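Local atomic coordinates of NADH oxidoreductase (Mesorhizobium loti, PDB entry 3PI7), a protein that probably binds NADPH and acts as an oxidoreductase on NAD(P)H, consistent with a quinone reductase of the medium-chain dehydrogenase type. Residues E34-Q39 against F68-Y73; A155-V160 against K186-R191. All blocks are in the same frame, centred on the assembly; numbering follows the deposited sequence.

Contact 1: E34-Q39 against F68-Y73; sequences EPYLEQ and FIKGQY
With CG anti to the carbonyl carbon (chi1 -48°), the ring of Tyr36 leans over Lys70, whose own CG is likewise anti to its carbonyl carbon and rises under the ring. Lys70 CG makes a CH-pi contact, 3.9 Å from the Tyr36 ring centroid and 15° off the ring normal, displaced from the centre toward the rim near CZ. Pro35 CB lies against the opposite face, so the ring is clamped between a proline and an aliphatic lysine stem. Bends at its last two torsions carry the Lys70 chain past the phenol, leaving NZ 3.6 Å from Tyr36 OH. The hydroxyl is hydrogen-bonded instead to Glu31, and NZ to the carbonyl of Gly27. With Tyr36 reduced to an alanine, the Lys70 stem is likely to lose its aromatic cover, a gap to open beside Pro35, and Glu31 to be left without its hydroxyl partner. At the CB end of Tyr36 the contact is apolar: Ile69 CD1 sits 4.0 Å from Tyr36 CB and 3.9 Å from Leu37 CD1, the Leu37 and Ile69 side chains crossing at about a right angle. No direct hydrogen bond joins the two backbones; one water donates to Tyr36 O and to Ile69 O, each at 2.8 Å. Ile69 O also accepts from Arg77, which gives this carbonyl at the helix end a second donor. Gly71, at positive phi, closes helix 63-69 in a Schellman motif, its N bonded to Phe68 O. The contact thus sets the start of strand 37-43 against the C-terminal end of helix 63-69, with Leu16 of the paired strand 10-16 touching both Leu37 and Ile69, and Ile331 of helix 327-338 packing on Leu37.

Contact 2: A155-V160 against K186-R191; sequences AMFDIV and KEEGFR
Phe157 drives the edge of its ring into the face of Phe190, a T-shaped pair with centroids 5.2 Å apart and planes at 84°. The leading atom is Phe157 CZ, which comes within 3.5 Å of Phe190 CD1, while CE1 lies over the face near Phe190 CG. Phe157 can reach this far because its CG stands anti to the backbone N (chi1 -175°), extending the ring from helix 148-163 toward the end of helix 176-188. Farther round the same edge, Phe157 CE2 meets the aliphatic CG of Glu188 at 4.0 Å. That chain is bent at its second torsion, and its carboxylate plane is turned 44° from the Phe157 ring. Glu188 CB also lies in the plane of the Phe190 ring, at its edge, so one short stem borders both aromatics. Val160, nearly one helical turn on from Phe157, applies its CG1 branch obliquely to Phe190, 3.7 Å from CD2, the two side chains sliding past each other in opposite directions. No hydrogen bond crosses between the segments; the contact consists of ring and aliphatic packing. A Schellman motif with Gly189 at positive phi turns the chain after the last helical turn, so that Phe190 points back toward helix 148-163. Lys166 adds a cation-pi contact to Phe190, and Ala185 packs on both phenylalanines. Arg191 then begins strand 191-196, its backbone bonded to Lys166 and Phe168. Strand 167-170, helix 176-188 and strand 191-196 form a beta-alpha-beta crossover, and the aromatic pair lies where that helix turns back into its parallel sheet beside helix 148-163, as in the Rossmann fold of NAD(P)-binding dehydrogenases.

How the contacts relate
The two contacts lie on opposite sides of the chain's centre, their own centres about 34 Å apart, and share no helix or strand. Contact 1 ties a two-stranded antiparallel sheet to a short helix in the GroES-like part; contact 2, in the Rossmann part, joins helix 148-163 to the C-terminal end of helix 176-188 and the turn after it. Each is mostly buried, and each uses a Schellman motif at the C-terminal end of a helix, but the chemistry differs. Contact 1 combines aliphatic packing and a CH-pi contact with a water bridge and polar side-chain ends held by a neighbouring loop, whereas contact 2 relies on aromatic and aliphatic surfaces, with an exposed glutamate at its margin.

Contact 1: E34-Q39 against F68-Y73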
loop_
_atom_site.group_PDB
_atom_site.type_symbol
_atom_site.label_atom_id
_atom_site.label_comp_id
_atom_site.label_asym_id
_atom_site.label_seq_id
_atom_site.Cartn_x
_atom_site.Cartn_y
_atom_site.Cartn_z
ATOM N N GLU A 34 -8.274 27.673 -22.044
ATOM C CA GLU A 34 -9.634 27.954 -22.515
ATOM C C GLU A 34 -10.632 26.835 -22.292
ATOM O O GLU A 34 -11.797 27.171 -22.072
ATOM C CB GLU A 34 -9.643 28.362 -23.987
ATOM C CG GLU A 34 -8.891 29.655 -24.254
ATOM C CD GLU A 34 -7.396 29.532 -24.494
ATOM O OE1 GLU A 34 -6.827 28.429 -24.305
ATOM O OE2 GLU A 34 -6.782 30.573 -24.812
ATOM N N PRO A 35 -10.281 25.531 -22.292
ATOM C CA PRO A 35 -11.316 24.517 -21.988
ATOM C C PRO A 35 -11.750 24.555 -20.514
ATOM O O PRO A 35 -12.854 24.116 -20.170
ATOM C CB PRO A 35 -10.585 23.184 -22.230
ATOM C CG PRO A 35 -9.336 23.512 -22.981
ATOM C CD PRO A 35 -8.973 24.894 -22.580
ATOM N N TYR A 36 -10.900 25.120 -19.655
ATOM C CA TYR A 36 -11.033 25.015 -18.196
ATOM C C TYR A 36 -11.300 26.293 -17.485
ATOM O O TYR A 36 -11.841 26.267 -16.376
ATOM C CB TYR A 36 -9.733 24.432 -17.613
ATOM C CG TYR A 36 -9.272 23.201 -18.346
ATOM C CD1 TYR A 36 -10.060 22.058 -18.384
ATOM C CD2 TYR A 36 -8.084 23.206 -19.081
ATOM C CE1 TYR A 36 -9.671 20.937 -19.119
ATOM C CE2 TYR A 36 -7.700 22.098 -19.840
ATOM C CZ TYR A 36 -8.494 20.966 -19.849
ATOM O OH TYR A 36 -8.103 19.857 -20.560
ATOM N N LEU A 37 -10.858 27.423 -18.065
ATOM C CA LEU A 37 -10.991 28.697 -17.385
ATOM C C LEU A 37 -11.361 29.770 -18.362
ATOM O O LEU A 37 -10.964 29.706 -19.532
ATOM C CB LEU A 37 -9.650 29.063 -16.715
ATOM C CG LEU A 37 -9.171 28.184 -15.555
ATOM C CD1 LEU A 37 -7.773 28.558 -15.153
ATOM C CD2 LEU A 37 -10.087 28.321 -14.354
ATOM N N GLU A 38 -12.112 30.747 -17.883
ATOM C CA GLU A 38 -12.468 31.903 -18.681
ATOM C C GLU A 38 -12.227 33.133 -17.845
ATOM O O GLU A 38 -12.506 33.139 -16.635
ATOM C CB GLU A 38 -13.910 31.852 -19.175
ATOM C CG GLU A 38 -14.977 31.764 -18.099
ATOM C CD GLU A 38 -16.396 31.922 -18.609
ATOM O OE1 GLU A 38 -16.593 32.658 -19.600
ATOM O OE2 GLU A 38 -17.315 31.318 -18.014
ATOM N N GLN A 39 -11.670 34.156 -18.477
ATOM C CA GLN A 39 -11.448 35.413 -17.786
ATOM C C GLN A 39 -12.797 36.094 -17.706
ATOM O O GLN A 39 -13.518 36.167 -18.701
ATOM C CB GLN A 39 -10.399 36.263 -18.519
ATOM C CG GLN A 39 -10.068 37.547 -17.739
ATOM C CD GLN A 39 -9.207 38.488 -18.521
ATOM O OE1 GLN A 39 -8.219 38.091 -19.157
ATOM N NE2 GLN A 39 -9.553 39.766 -18.462
ATOM N N PHE A 68 -6.850 20.293 -10.592
ATOM C CA PHE A 68 -8.146 20.758 -10.142
ATOM C C PHE A 68 -8.980 21.371 -11.261
ATOM O O PHE A 68 -10.170 21.053 -11.345
ATOM C CB PHE A 68 -7.976 21.741 -8.976
ATOM C CG PHE A 68 -9.277 22.366 -8.552
ATOM C CD1 PHE A 68 -10.217 21.632 -7.847
ATOM C CD2 PHE A 68 -9.566 23.694 -8.873
ATOM C CE1 PHE A 68 -11.415 22.224 -7.421
ATOM C CE2 PHE A 68 -10.772 24.276 -8.469
ATOM C CZ PHE A 68 -11.697 23.531 -7.767
ATOM N N ILE A 69 -8.408 22.264 -12.088
ATOM C CA ILE A 69 -9.205 22.943 -13.135
ATOM C C ILE A 69 -9.677 21.917 -14.207
ATOM O O ILE A 69 -10.756 22.066 -14.805
ATOM C CB ILE A 69 -8.461 24.163 -13.747
ATOM C CG1 ILE A 69 -7.230 23.747 -14.590
ATOM C CG2 ILE A 69 -8.052 25.131 -12.623
ATOM C CD1 ILE A 69 -6.517 24.865 -15.322
ATOM N N LYS A 70 -8.904 20.840 -14.351
ATOM C CA LYS A 70 -9.211 19.763 -15.282
ATOM C C LYS A 70 -10.254 18.811 -14.718
ATOM O O LYS A 70 -10.670 17.911 -15.430
ATOM C CB LYS A 70 -7.930 19.000 -15.624
ATOM C CG LYS A 70 -7.017 19.802 -16.556
ATOM C CD LYS A 70 -5.655 19.123 -16.706
ATOM C CE LYS A 70 -5.245 19.110 -18.153
ATOM N NZ LYS A 70 -5.645 17.846 -18.826
ATOM N N GLY A 71 -10.676 19.015 -13.465
ATOM C CA GLY A 71 -11.638 18.144 -12.776
ATOM C C GLY A 71 -11.041 16.791 -12.393
ATOM O O GLY A 71 -11.759 15.801 -12.245
ATOM N N GLN A 72 -9.718 16.754 -12.253
ATOM C CA GLN A 72 -8.897 15.575 -11.996
ATOM C C GLN A 72 -8.243 15.582 -10.607
ATOM O O GLN A 72 -7.333 14.789 -10.338
ATOM C CB GLN A 72 -7.827 15.471 -13.085
ATOM C CG GLN A 72 -8.477 15.127 -14.428
ATOM C CD GLN A 72 -7.592 15.249 -15.635
ATOM O OE1 GLN A 72 -8.074 15.326 -16.753
ATOM N NE2 GLN A 72 -6.298 15.300 -15.456
ATOM N N TYR A 73 -8.696 16.470 -9.727
ATOM C CA TYR A 73 -8.153 16.568 -8.381
ATOM C C TYR A 73 -9.133 15.940 -7.368
ATOM O O TYR A 73 -10.215 15.518 -7.746
ATOM C CB TYR A 73 -7.864 18.053 -8.054
ATOM C CG TYR A 73 -7.021 18.250 -6.815
ATOM C CD1 TYR A 73 -5.699 17.811 -6.771
ATOM C CD2 TYR A 73 -7.508 18.968 -5.726
ATOM C CE1 TYR A 73 -4.912 18.006 -5.640
ATOM C CE2 TYR A 73 -6.730 19.159 -4.582
ATOM C CZ TYR A 73 -5.424 18.693 -4.554
ATOM O OH TYR A 73 -4.640 18.859 -3.439
HETATM O O HOH W 1 -12.749 23.912 -15.284
#

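Contact 2: A155-V160 against K186-R191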
loop_
_atom_site.group_PDB
_atom_site.type_symbol
_atom_site.label_atom_id
_atom_site.label_comp_id
_atom_site.label_asym_id
_atom_site.label_seq_id
_atom_site.Cartn_x
_atom_site.Cartn_y
_atom_site.Cartn_z
ATOM N N ALA A 155 6.672 18.196 5.804
ATOM C CA ALA A 155 5.941 17.036 6.280
ATOM C C ALA A 155 6.466 15.727 5.676
ATOM O O ALA A 155 6.624 14.754 6.403
ATOM C CB ALA A 155 4.468 17.205 5.969
HETATM N N MSE A 156 6.775 15.710 4.379
HETATM C CA MSE A 156 7.240 14.488 3.738
HETATM C C MSE A 156 8.704 14.214 4.056
HETATM O O MSE A 156 9.063 13.062 4.243
HETATM C CB MSE A 156 6.986 14.527 2.224
HETATM C CG MSE A 156 5.482 14.465 1.915
HETATM SE SE MSE A 156 5.064 13.897 0.073
HETATM C CE MSE A 156 6.397 14.973 -0.631
ATOM N N PHE A 157 9.523 15.245 4.194
ATOM C CA PHE A 157 10.899 14.994 4.584
ATOM C C PHE A 157 10.926 14.418 6.023
ATOM O O PHE A 157 11.798 13.589 6.310
ATOM C CB PHE A 157 11.770 16.235 4.426
ATOM C CG PHE A 157 13.209 15.915 4.730
ATOM C CD1 PHE A 157 13.912 14.988 3.961
ATOM C CD2 PHE A 157 13.853 16.503 5.814
ATOM C CE1 PHE A 157 15.233 14.652 4.282
ATOM C CE2 PHE A 157 15.180 16.183 6.110
ATOM C CZ PHE A 157 15.850 15.242 5.355
ATOM N N ASP A 158 9.938 14.791 6.893
ATOM C CA ASP A 158 9.831 14.254 8.254
ATOM C C ASP A 158 9.645 12.719 8.178
ATOM O O ASP A 158 10.179 11.998 9.005
ATOM C CB ASP A 158 8.671 14.918 9.023
ATOM C CG ASP A 158 9.022 16.175 9.817
ATOM O OD1 ASP A 158 10.233 16.480 9.955
ATOM O OD2 ASP A 158 8.087 16.825 10.346
ATOM N N ILE A 159 8.908 12.231 7.152
ATOM C CA ILE A 159 8.705 10.774 6.957
ATOM C C ILE A 159 10.062 10.131 6.666
ATOM O O ILE A 159 10.403 9.105 7.247
ATOM C CB ILE A 159 7.698 10.472 5.828
ATOM C CG1 ILE A 159 6.314 11.060 6.156
ATOM C CG2 ILE A 159 7.624 8.959 5.548
ATOM C CD1 ILE A 159 5.360 11.164 4.907
ATOM N N VAL A 160 10.834 10.745 5.759
ATOM C CA VAL A 160 12.173 10.249 5.416
ATOM C C VAL A 160 13.045 10.198 6.682
ATOM O O VAL A 160 13.733 9.200 6.927
ATOM C CB VAL A 160 12.816 11.130 4.310
ATOM C CG1 VAL A 160 14.264 10.702 4.043
ATOM C CG2 VAL A 160 11.996 11.060 3.032
ATOM N N LYS A 186 20.036 17.636 1.830
ATOM C CA LYS A 186 21.462 17.987 1.768
ATOM C C LYS A 186 21.928 18.526 3.127
ATOM O O LYS A 186 23.015 18.174 3.583
ATOM C CB LYS A 186 21.731 18.999 0.639
ATOM C CG LYS A 186 23.213 19.296 0.405
ATOM C CD LYS A 186 23.420 20.390 -0.636
ATOM C CE LYS A 186 24.894 20.650 -0.865
ATOM N NZ LYS A 186 25.128 21.441 -2.106
ATOM N N GLU A 187 21.095 19.334 3.778
ATOM C CA GLU A 187 21.385 19.912 5.094
ATOM C C GLU A 187 21.597 18.848 6.160
ATOM O O GLU A 187 22.448 19.017 7.029
ATOM C CB GLU A 187 20.222 20.808 5.550
ATOM C CG GLU A 187 20.051 22.115 4.811
ATOM C CD GLU A 187 18.830 22.889 5.273
ATOM O OE1 GLU A 187 18.359 22.655 6.411
ATOM O OE2 GLU A 187 18.332 23.722 4.483
ATOM N N GLU A 188 20.800 17.768 6.115
ATOM C CA GLU A 188 20.811 16.712 7.119
ATOM C C GLU A 188 21.615 15.481 6.715
ATOM O O GLU A 188 21.589 14.487 7.436
ATOM C CB GLU A 188 19.370 16.295 7.445
ATOM C CG GLU A 188 18.515 17.436 7.959
ATOM C CD GLU A 188 18.112 17.358 9.416
ATOM O OE1 GLU A 188 18.946 16.948 10.256
ATOM O OE2 GLU A 188 16.963 17.755 9.721
ATOM N N GLY A 189 22.286 15.533 5.563
ATOM C CA GLY A 189 23.093 14.422 5.066
ATOM C C GLY A 189 22.315 13.280 4.445
ATOM O O GLY A 189 22.816 12.150 4.376
ATOM N N PHE A 190 21.054 13.534 4.032
ATOM C CA PHE A 190 20.272 12.512 3.365
ATOM C C PHE A 190 20.662 12.516 1.877
ATOM O O PHE A 190 21.286 13.470 1.389
ATOM C CB PHE A 190 18.772 12.696 3.591
ATOM C CG PHE A 190 18.364 12.263 4.980
ATOM C CD1 PHE A 190 18.570 13.098 6.075
ATOM C CD2 PHE A 190 17.725 11.049 5.185
ATOM C CE1 PHE A 190 18.203 12.697 7.360
ATOM C CE2 PHE A 190 17.357 10.645 6.472
ATOM C CZ PHE A 190 17.574 11.485 7.551
ATOM N N ARG A 191 20.340 11.427 1.181
ATOM C CA ARG A 191 20.792 11.171 -0.181
ATOM C C ARG A 191 19.632 10.941 -1.118
ATOM O O ARG A 191 19.190 9.819 -1.307
ATOM C CB ARG A 191 21.719 9.965 -0.167
ATOM C CG ARG A 191 22.997 10.262 0.586
ATOM C CD ARG A 191 23.826 9.004 0.793
ATOM N NE ARG A 191 24.333 8.453 -0.471
ATOM C CZ ARG A 191 25.467 8.836 -1.051
ATOM N NH1 ARG A 191 26.197 9.814 -0.522
ATOM N NH2 ARG A 191 25.864 8.267 -2.182
#